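Local atomic coordinates of protein kinase domain-containing protein (Chaetomium thermophilum, PDB entry 6Z3U), a protein that probably transfers phosphate from ATP to serine and threonine residues, including those of the RNA polymerase II tail, as the cyclin-dependent kinase subunit of the CAK complex. Residues T102-Y107 against A120-K125; I155-V160 against L170-L175. All blocks are in the same frame, centred on the assembly; numbering follows the deposited sequence.

Contact 1 (T102-Y107 against A120-K125)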
ATOM      1  N   THR B 102      13.698  -5.554  19.872  1.00 96.02           N
ATOM      2  CA  THR B 102      14.698  -4.974  18.984  1.00 99.76           C
ATOM      3  C   THR B 102      14.054  -4.280  17.791  1.00 97.93           C
ATOM      4  O   THR B 102      14.572  -3.265  17.311  1.00 92.78           O
ATOM      5  CB  THR B 102      15.660  -6.062  18.499  1.00 90.55           C
ATOM      6  OG1 THR B 102      14.927  -7.070  17.792  1.00107.16           O
ATOM      7  CG2 THR B 102      16.385  -6.702  19.674  1.00 67.67           C
ATOM      8  N   TYR B 103      12.932  -4.807  17.298  1.00 91.72           N
ATOM      9  CA  TYR B 103      12.260  -4.189  16.161  1.00 88.26           C
ATOM     10  C   TYR B 103      11.454  -2.970  16.590  1.00 89.95           C
ATOM     11  O   TYR B 103      11.517  -1.920  15.937  1.00 85.00           O
ATOM     12  CB  TYR B 103      11.366  -5.219  15.461  1.00 82.52           C
ATOM     13  CG  TYR B 103      10.172  -4.638  14.722  1.00 95.61           C
ATOM     14  CD1 TYR B 103      10.329  -3.979  13.508  1.00 94.12           C
ATOM     15  CD2 TYR B 103       8.884  -4.769  15.232  1.00 88.81           C
ATOM     16  CE1 TYR B 103       9.237  -3.451  12.829  1.00 75.22           C
ATOM     17  CE2 TYR B 103       7.787  -4.244  14.559  1.00 79.96           C
ATOM     18  CZ  TYR B 103       7.970  -3.588  13.358  1.00 67.17           C
ATOM     19  OH  TYR B 103       6.885  -3.066  12.686  1.00 53.30           O
ATOM     20  N   ALA B 104      10.713  -3.075  17.692  1.00 92.58           N
ATOM     21  CA  ALA B 104       9.851  -1.990  18.133  1.00 79.55           C
ATOM     22  C   ALA B 104       9.690  -2.040  19.644  1.00 71.71           C
ATOM     23  O   ALA B 104       9.877  -3.083  20.277  1.00 71.30           O
ATOM     24  CB  ALA B 104       8.476  -2.055  17.454  1.00 73.87           C
ATOM     25  N   ASN B 105       9.334  -0.891  20.212  1.00 64.26           N
ATOM     26  CA  ASN B 105       8.975  -0.767  21.618  1.00 64.15           C
ATOM     27  C   ASN B 105       7.583  -0.161  21.701  1.00 58.26           C
ATOM     28  O   ASN B 105       7.295   0.832  21.024  1.00 46.99           O
ATOM     29  CB  ASN B 105       9.979   0.096  22.389  1.00 66.97           C
ATOM     30  CG  ASN B 105      11.295  -0.618  22.634  1.00 79.25           C
ATOM     31  OD1 ASN B 105      11.376  -1.843  22.547  1.00 88.37           O
ATOM     32  ND2 ASN B 105      12.333   0.148  22.952  1.00 82.56           N
ATOM     33  N   VAL B 106       6.726  -0.760  22.522  1.00 63.15           N
ATOM     34  CA  VAL B 106       5.340  -0.338  22.671  1.00 45.74           C
ATOM     35  C   VAL B 106       5.192   0.392  23.996  1.00 47.52           C
ATOM     36  O   VAL B 106       5.659  -0.091  25.034  1.00 59.82           O
ATOM     37  CB  VAL B 106       4.382  -1.539  22.605  1.00 42.98           C
ATOM     38  CG1 VAL B 106       2.943  -1.059  22.532  1.00 50.62           C
ATOM     39  CG2 VAL B 106       4.731  -2.425  21.424  1.00 46.86           C
ATOM     40  N   TYR B 107       4.529   1.545  23.964  1.00 43.47           N
ATOM     41  CA  TYR B 107       4.288   2.344  25.156  1.00 47.26           C
ATOM     42  C   TYR B 107       2.810   2.688  25.248  1.00 44.96           C
ATOM     43  O   TYR B 107       2.155   2.928  24.229  1.00 57.04           O
ATOM     44  CB  TYR B 107       5.109   3.638  25.144  1.00 54.42           C
ATOM     45  CG  TYR B 107       6.605   3.435  25.072  1.00 60.02           C
ATOM     46  CD1 TYR B 107       7.358   3.266  26.227  1.00 60.21           C
ATOM     47  CD2 TYR B 107       7.268   3.427  23.852  1.00 60.63           C
ATOM     48  CE1 TYR B 107       8.724   3.086  26.169  1.00 60.01           C
ATOM     49  CE2 TYR B 107       8.636   3.248  23.784  1.00 58.44           C
ATOM     50  CZ  TYR B 107       9.359   3.079  24.945  1.00 61.69           C
ATOM     51  OH  TYR B 107      10.721   2.900  24.887  1.00 67.82           O
ATOM     52  N   ALA B 120      -1.802   3.438  22.107  1.00 41.71           N
ATOM     53  CA  ALA B 120      -0.566   2.672  22.153  1.00 37.00           C
ATOM     54  C   ALA B 120       0.392   3.245  21.122  1.00 36.68           C
ATOM     55  O   ALA B 120       0.007   3.468  19.968  1.00 40.49           O
ATOM     56  CB  ALA B 120      -0.819   1.190  21.880  1.00 35.07           C
ATOM     57  N   ILE B 121       1.629   3.491  21.539  1.00 42.66           N
ATOM     58  CA  ILE B 121       2.643   4.102  20.691  1.00 38.83           C
ATOM     59  C   ILE B 121       3.722   3.060  20.446  1.00 38.54           C
ATOM     60  O   ILE B 121       4.485   2.714  21.357  1.00 41.94           O
ATOM     61  CB  ILE B 121       3.238   5.364  21.328  1.00 42.01           C
ATOM     62  CG1 ILE B 121       2.134   6.350  21.708  1.00 43.01           C
ATOM     63  CG2 ILE B 121       4.218   6.015  20.368  1.00 43.05           C
ATOM     64  CD1 ILE B 121       2.596   7.452  22.635  1.00 46.93           C
ATOM     65  N   LYS B 122       3.806   2.574  19.213  1.00 36.77           N
ATOM     66  CA  LYS B 122       4.846   1.634  18.827  1.00 37.02           C
ATOM     67  C   LYS B 122       6.024   2.435  18.288  1.00 39.65           C
ATOM     68  O   LYS B 122       5.901   3.115  17.263  1.00 38.93           O
ATOM     69  CB  LYS B 122       4.346   0.642  17.778  1.00 34.92           C
ATOM     70  CG  LYS B 122       5.405  -0.374  17.346  1.00 41.63           C
ATOM     71  CD  LYS B 122       4.978  -1.200  16.137  1.00 44.65           C
ATOM     72  CE  LYS B 122       3.948  -2.250  16.495  1.00 41.01           C
ATOM     73  NZ  LYS B 122       3.623  -3.105  15.317  1.00 43.63           N
ATOM     74  N   LYS B 123       7.155   2.363  18.979  1.00 53.90           N
ATOM     75  CA  LYS B 123       8.361   3.076  18.574  1.00 48.16           C
ATOM     76  C   LYS B 123       9.205   2.088  17.782  1.00 50.98           C
ATOM     77  O   LYS B 123       9.871   1.220  18.352  1.00 58.71           O
ATOM     78  CB  LYS B 123       9.117   3.627  19.777  1.00 55.06           C
ATOM     79  CG  LYS B 123      10.337   4.456  19.402  1.00 50.66           C
ATOM     80  CD  LYS B 123      10.767   5.362  20.544  1.00 59.88           C
ATOM     81  CE  LYS B 123      11.887   6.298  20.122  1.00 67.35           C
ATOM     82  NZ  LYS B 123      12.179   7.324  21.162  1.00 67.03           N
ATOM     83  N   ILE B 124       9.166   2.225  16.464  1.00 54.65           N
ATOM     84  CA  ILE B 124       9.911   1.348  15.570  1.00 65.33           C
ATOM     85  C   ILE B 124      11.351   1.837  15.528  1.00 67.93           C
ATOM     86  O   ILE B 124      11.616   2.992  15.175  1.00 66.12           O
ATOM     87  CB  ILE B 124       9.292   1.325  14.167  1.00 59.54           C
ATOM     88  CG1 ILE B 124       7.823   0.904  14.238  1.00 51.02           C
ATOM     89  CG2 ILE B 124      10.066   0.373  13.263  1.00 65.10           C
ATOM     90  CD1 ILE B 124       7.064   1.121  12.946  1.00 53.39           C
ATOM     91  N   LYS B 125      12.285   0.967  15.892  1.00 69.18           N
ATOM     92  CA  LYS B 125      13.698   1.327  15.862  1.00 76.43           C
ATOM     93  C   LYS B 125      14.138   1.228  14.410  1.00 91.93           C
ATOM     94  O   LYS B 125      14.464   0.145  13.916  1.00 99.82           O
ATOM     95  CB  LYS B 125      14.510   0.418  16.772  1.00 86.56           C
ATOM     96  CG  LYS B 125      14.010   0.392  18.210  1.00 89.54           C
ATOM     97  CD  LYS B 125      14.964  -0.361  19.128  1.00100.27           C
ATOM     98  CE  LYS B 125      14.458  -0.378  20.565  1.00 84.48           C
ATOM     99  NZ  LYS B 125      15.477  -0.901  21.519  1.00 77.32           N
TER
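Two antiparallel strands pair here, and the strand that leaves the glycine-rich loop is hydrogen-bonded to the one carrying the predicted ATP-binding lysines. N105 faces K123 and Y107 faces I121 in hydrogen-bonded pairs. The straightest link runs from K123 N to N105 O (2.6 Å, 175° at the hydrogen), with the donor in the carbonyl plane. K125 N continues the pairing past the strands by reaching Y103 O at 3.0 Å, from above the carbonyl plane. The K125 side chain runs extended alongside T102 O toward N105. Its CB lies 3.7 Å from T102 O, CG passes the same oxygen, and CD comes closer, at 3.4 Å. K125 CE approaches N105 CG at 3.8 Å, and NZ continues past it. Lysine suits this place because a long aliphatic stem can span from T102 to N105 and still end in a charge. An alanine here would keep the backbone bond but would probably loosen the loop, since the stem lying along T102 and N105 would be lost. On the face with V106 and I124, A104 is small enough for K122 CG to lie 3.5 Å from its CB. K122 starts with CG anti to the backbone N and bends at chi3 (-75°), which brings NZ to the edge of the Y103 ring. There NZ forms a salt bridge with E141, the lysine-glutamate pair familiar from active protein kinases. Y103 CE1 packs on I124 CG2 (3.9 Å). The Y103 side chain also touches D137 and E141 of helix 136-148, while strand 92-99 flanks N105 and Y107, and strand 168-172 hydrogen-bonds to the other edge of strand 118-124.

Contact 2 (I155-V160 against L170-L175)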
ATOM      1  N   ILE B 155      -6.786  -3.096  13.016  1.00 30.35           N
ATOM      2  CA  ILE B 155      -6.185  -2.203  13.999  1.00 32.31           C
ATOM      3  C   ILE B 155      -6.040  -0.818  13.394  1.00 37.64           C
ATOM      4  O   ILE B 155      -5.502  -0.650  12.289  1.00 44.40           O
ATOM      5  CB  ILE B 155      -4.837  -2.761  14.477  1.00 30.89           C
ATOM      6  CG1 ILE B 155      -4.306  -1.929  15.644  1.00 26.94           C
ATOM      7  CG2 ILE B 155      -3.825  -2.776  13.341  1.00 47.70           C
ATOM      8  CD1 ILE B 155      -3.057  -2.495  16.271  1.00 33.59           C
ATOM      9  N   GLY B 156      -6.531   0.195  14.103  1.00 35.30           N
ATOM     10  CA  GLY B 156      -6.556   1.543  13.581  1.00 31.19           C
ATOM     11  C   GLY B 156      -5.238   2.267  13.812  1.00 28.27           C
ATOM     12  O   GLY B 156      -4.741   2.315  14.936  1.00 31.23           O
ATOM     13  N   LEU B 157      -4.693   2.824  12.737  1.00 28.77           N
ATOM     14  CA  LEU B 157      -3.500   3.668  12.818  1.00 27.34           C
ATOM     15  C   LEU B 157      -3.975   5.098  13.047  1.00 28.17           C
ATOM     16  O   LEU B 157      -4.461   5.760  12.127  1.00 38.99           O
ATOM     17  CB  LEU B 157      -2.660   3.538  11.555  1.00 33.72           C
ATOM     18  CG  LEU B 157      -1.358   4.340  11.528  1.00 27.78           C
ATOM     19  CD1 LEU B 157      -0.421   3.893  12.633  1.00 28.71           C
ATOM     20  CD2 LEU B 157      -0.684   4.207  10.181  1.00 30.60           C
ATOM     21  N   ILE B 158      -3.847   5.572  14.287  1.00 31.52           N
ATOM     22  CA  ILE B 158      -4.383   6.884  14.635  1.00 30.92           C
ATOM     23  C   ILE B 158      -3.524   7.997  14.052  1.00 34.33           C
ATOM     24  O   ILE B 158      -4.046   8.989  13.528  1.00 36.97           O
ATOM     25  CB  ILE B 158      -4.512   7.015  16.164  1.00 30.67           C
ATOM     26  CG1 ILE B 158      -5.624   6.095  16.668  1.00 30.18           C
ATOM     27  CG2 ILE B 158      -4.759   8.468  16.547  1.00 31.84           C
ATOM     28  CD1 ILE B 158      -5.613   5.870  18.161  1.00 36.41           C
ATOM     29  N   SER B 159      -2.204   7.861  14.134  1.00 35.12           N
ATOM     30  CA  SER B 159      -1.305   8.922  13.699  1.00 31.38           C
ATOM     31  C   SER B 159       0.089   8.343  13.512  1.00 31.31           C
ATOM     32  O   SER B 159       0.390   7.234  13.958  1.00 30.91           O
ATOM     33  CB  SER B 159      -1.292  10.076  14.706  1.00 32.63           C
ATOM     34  OG  SER B 159      -0.322  11.048  14.363  1.00 44.13           O
ATOM     35  N   VAL B 160       0.939   9.117  12.839  1.00 31.78           N
ATOM     36  CA  VAL B 160       2.338   8.767  12.619  1.00 31.99           C
ATOM     37  C   VAL B 160       3.171  10.028  12.783  1.00 33.18           C
ATOM     38  O   VAL B 160       2.814  11.088  12.258  1.00 35.41           O
ATOM     39  CB  VAL B 160       2.571   8.152  11.225  1.00 31.18           C
ATOM     40  CG1 VAL B 160       4.040   7.808  11.028  1.00 31.57           C
ATOM     41  CG2 VAL B 160       1.711   6.920  11.041  1.00 30.07           C
ATOM     42  N   LEU B 170       4.362   4.846  15.645  1.00 34.86           N
ATOM     43  CA  LEU B 170       3.006   4.564  15.196  1.00 31.02           C
ATOM     44  C   LEU B 170       2.058   4.690  16.379  1.00 31.24           C
ATOM     45  O   LEU B 170       2.178   3.944  17.357  1.00 35.58           O
ATOM     46  CB  LEU B 170       2.905   3.164  14.598  1.00 29.98           C
ATOM     47  CG  LEU B 170       3.863   2.823  13.459  1.00 29.82           C
ATOM     48  CD1 LEU B 170       3.556   1.430  12.931  1.00 28.82           C
ATOM     49  CD2 LEU B 170       3.783   3.857  12.351  1.00 37.34           C
ATOM     50  N   VAL B 171       1.112   5.615  16.281  1.00 31.32           N
ATOM     51  CA  VAL B 171       0.072   5.775  17.290  1.00 31.56           C
ATOM     52  C   VAL B 171      -1.087   4.881  16.871  1.00 30.42           C
ATOM     53  O   VAL B 171      -1.768   5.157  15.881  1.00 34.70           O
ATOM     54  CB  VAL B 171      -0.365   7.236  17.426  1.00 35.52           C
ATOM     55  CG1 VAL B 171      -1.326   7.393  18.591  1.00 32.91           C
ATOM     56  CG2 VAL B 171       0.850   8.139  17.602  1.00 45.34           C
ATOM     57  N   LEU B 172      -1.306   3.805  17.622  1.00 31.13           N
ATOM     58  CA  LEU B 172      -2.234   2.756  17.240  1.00 29.04           C
ATOM     59  C   LEU B 172      -3.358   2.631  18.258  1.00 29.21           C
ATOM     60  O   LEU B 172      -3.273   3.132  19.382  1.00 30.17           O
ATOM     61  CB  LEU B 172      -1.516   1.405  17.112  1.00 28.45           C
ATOM     62  CG  LEU B 172      -0.409   1.319  16.066  1.00 28.28           C
ATOM     63  CD1 LEU B 172       0.536   0.180  16.392  1.00 28.25           C
ATOM     64  CD2 LEU B 172      -1.007   1.126  14.689  1.00 27.37           C
ATOM     65  N   GLU B 173      -4.415   1.941  17.837  1.00 28.36           N
ATOM     66  CA  GLU B 173      -5.509   1.613  18.738  1.00 28.46           C
ATOM     67  C   GLU B 173      -4.974   0.871  19.955  1.00 28.81           C
ATOM     68  O   GLU B 173      -4.109  -0.001  19.841  1.00 31.72           O
ATOM     69  CB  GLU B 173      -6.543   0.753  18.011  1.00 27.46           C
ATOM     70  CG  GLU B 173      -7.962   1.284  18.062  1.00 27.68           C
ATOM     71  CD  GLU B 173      -8.948   0.360  17.373  1.00 28.68           C
ATOM     72  OE1 GLU B 173      -8.802   0.136  16.152  1.00 33.12           O
ATOM     73  OE2 GLU B 173      -9.868  -0.147  18.052  1.00 49.18           O
ATOM     74  N   TYR B 174      -5.492   1.220  21.128  1.00 30.80           N
ATOM     75  CA  TYR B 174      -5.120   0.541  22.363  1.00 40.27           C
ATOM     76  C   TYR B 174      -6.003  -0.691  22.539  1.00 40.88           C
ATOM     77  O   TYR B 174      -7.224  -0.572  22.695  1.00 33.78           O
ATOM     78  CB  TYR B 174      -5.253   1.483  23.557  1.00 39.62           C
ATOM     79  CG  TYR B 174      -4.821   0.866  24.867  1.00 37.34           C
ATOM     80  CD1 TYR B 174      -3.497   0.506  25.082  1.00 42.59           C
ATOM     81  CD2 TYR B 174      -5.731   0.653  25.891  1.00 32.63           C
ATOM     82  CE1 TYR B 174      -3.093  -0.056  26.279  1.00 42.09           C
ATOM     83  CE2 TYR B 174      -5.337   0.095  27.094  1.00 41.48           C
ATOM     84  CZ  TYR B 174      -4.015  -0.258  27.281  1.00 35.24           C
ATOM     85  OH  TYR B 174      -3.608  -0.818  28.471  1.00 34.41           O
ATOM     86  N   LEU B 175      -5.382  -1.872  22.512  1.00 37.85           N
ATOM     87  CA  LEU B 175      -6.082  -3.154  22.577  1.00 36.10           C
ATOM     88  C   LEU B 175      -5.581  -3.920  23.795  1.00 34.24           C
ATOM     89  O   LEU B 175      -4.661  -4.746  23.688  1.00 32.76           O
ATOM     90  CB  LEU B 175      -5.858  -3.949  21.291  1.00 37.34           C
ATOM     91  CG  LEU B 175      -6.111  -3.161  20.002  1.00 30.92           C
ATOM     92  CD1 LEU B 175      -5.758  -3.988  18.777  1.00 25.47           C
ATOM     93  CD2 LEU B 175      -7.559  -2.693  19.932  1.00 35.57           C
TER
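V171 O accepts two backbone N-H groups: I158 N at 2.7 Å, nearly along the C=O axis, and S159 N at 3.2 Å, on a lone pair. Two successive residues thus face one, which makes a classic beta bulge. The helix-like torsions of I158 (-74°/-43°) create the extra step and direct its side chain toward the partner strand, where CB meets V171 CG1 at 4.0 Å. V171 N returns a bond to S159 O. Beyond the bulge, E173 N bonds to G156 O at 2.9 Å, while the E173 carboxylate turns back so that OE1 takes G156 N (3.1 Å) with its anti lone pair. Glycine leaves room for that carboxylate to lie against the backbone, and the other oxygen, OE2, is held by a salt bridge to K235. On the opposite face from V171, leucines do the packing: L157 CD1 meets L172 CD2 at 3.5 Å and also lies near L170 CB, two residues earlier on the same strand, while V160 CG2 and L170 CD2 lie side by side. Farther down, the CD1 methyls of I155 and L175 touch at 4.0 Å. In the next shell, L145 and L142 of helix 136-148 and F181 of the cyclin chain pack against this apolar layer. On the V171 face, S159 OG is hydrogen-bonded to E88. By kinase topology L157 and L145 probably belong to the regulatory spine, L172 probably occupies the gatekeeper position, and E173 would open the hinge between the lobes.

Overall arrangement
From the N terminus, strand 92-99 leads into the glycine-rich loop, and contact 1 then closes the hairpin of strands 104-111 and 118-124. The chain next forms helix 136-148 before contact 2 closes a second hairpin, strands 157-162 and 168-172. The two closures follow in series, neither nested nor crossed. They join because strand 168-172 returns beside 118-124: A120 O with L172 N (2.7 Å) and K122 N with L170 O (2.8 Å) are probable hydrogen bonds, and I124 packs on L170. This completes the five-stranded N-lobe sheet in the order 1-2-3-5-4, with helix 136-148 against side chains of both hairpins.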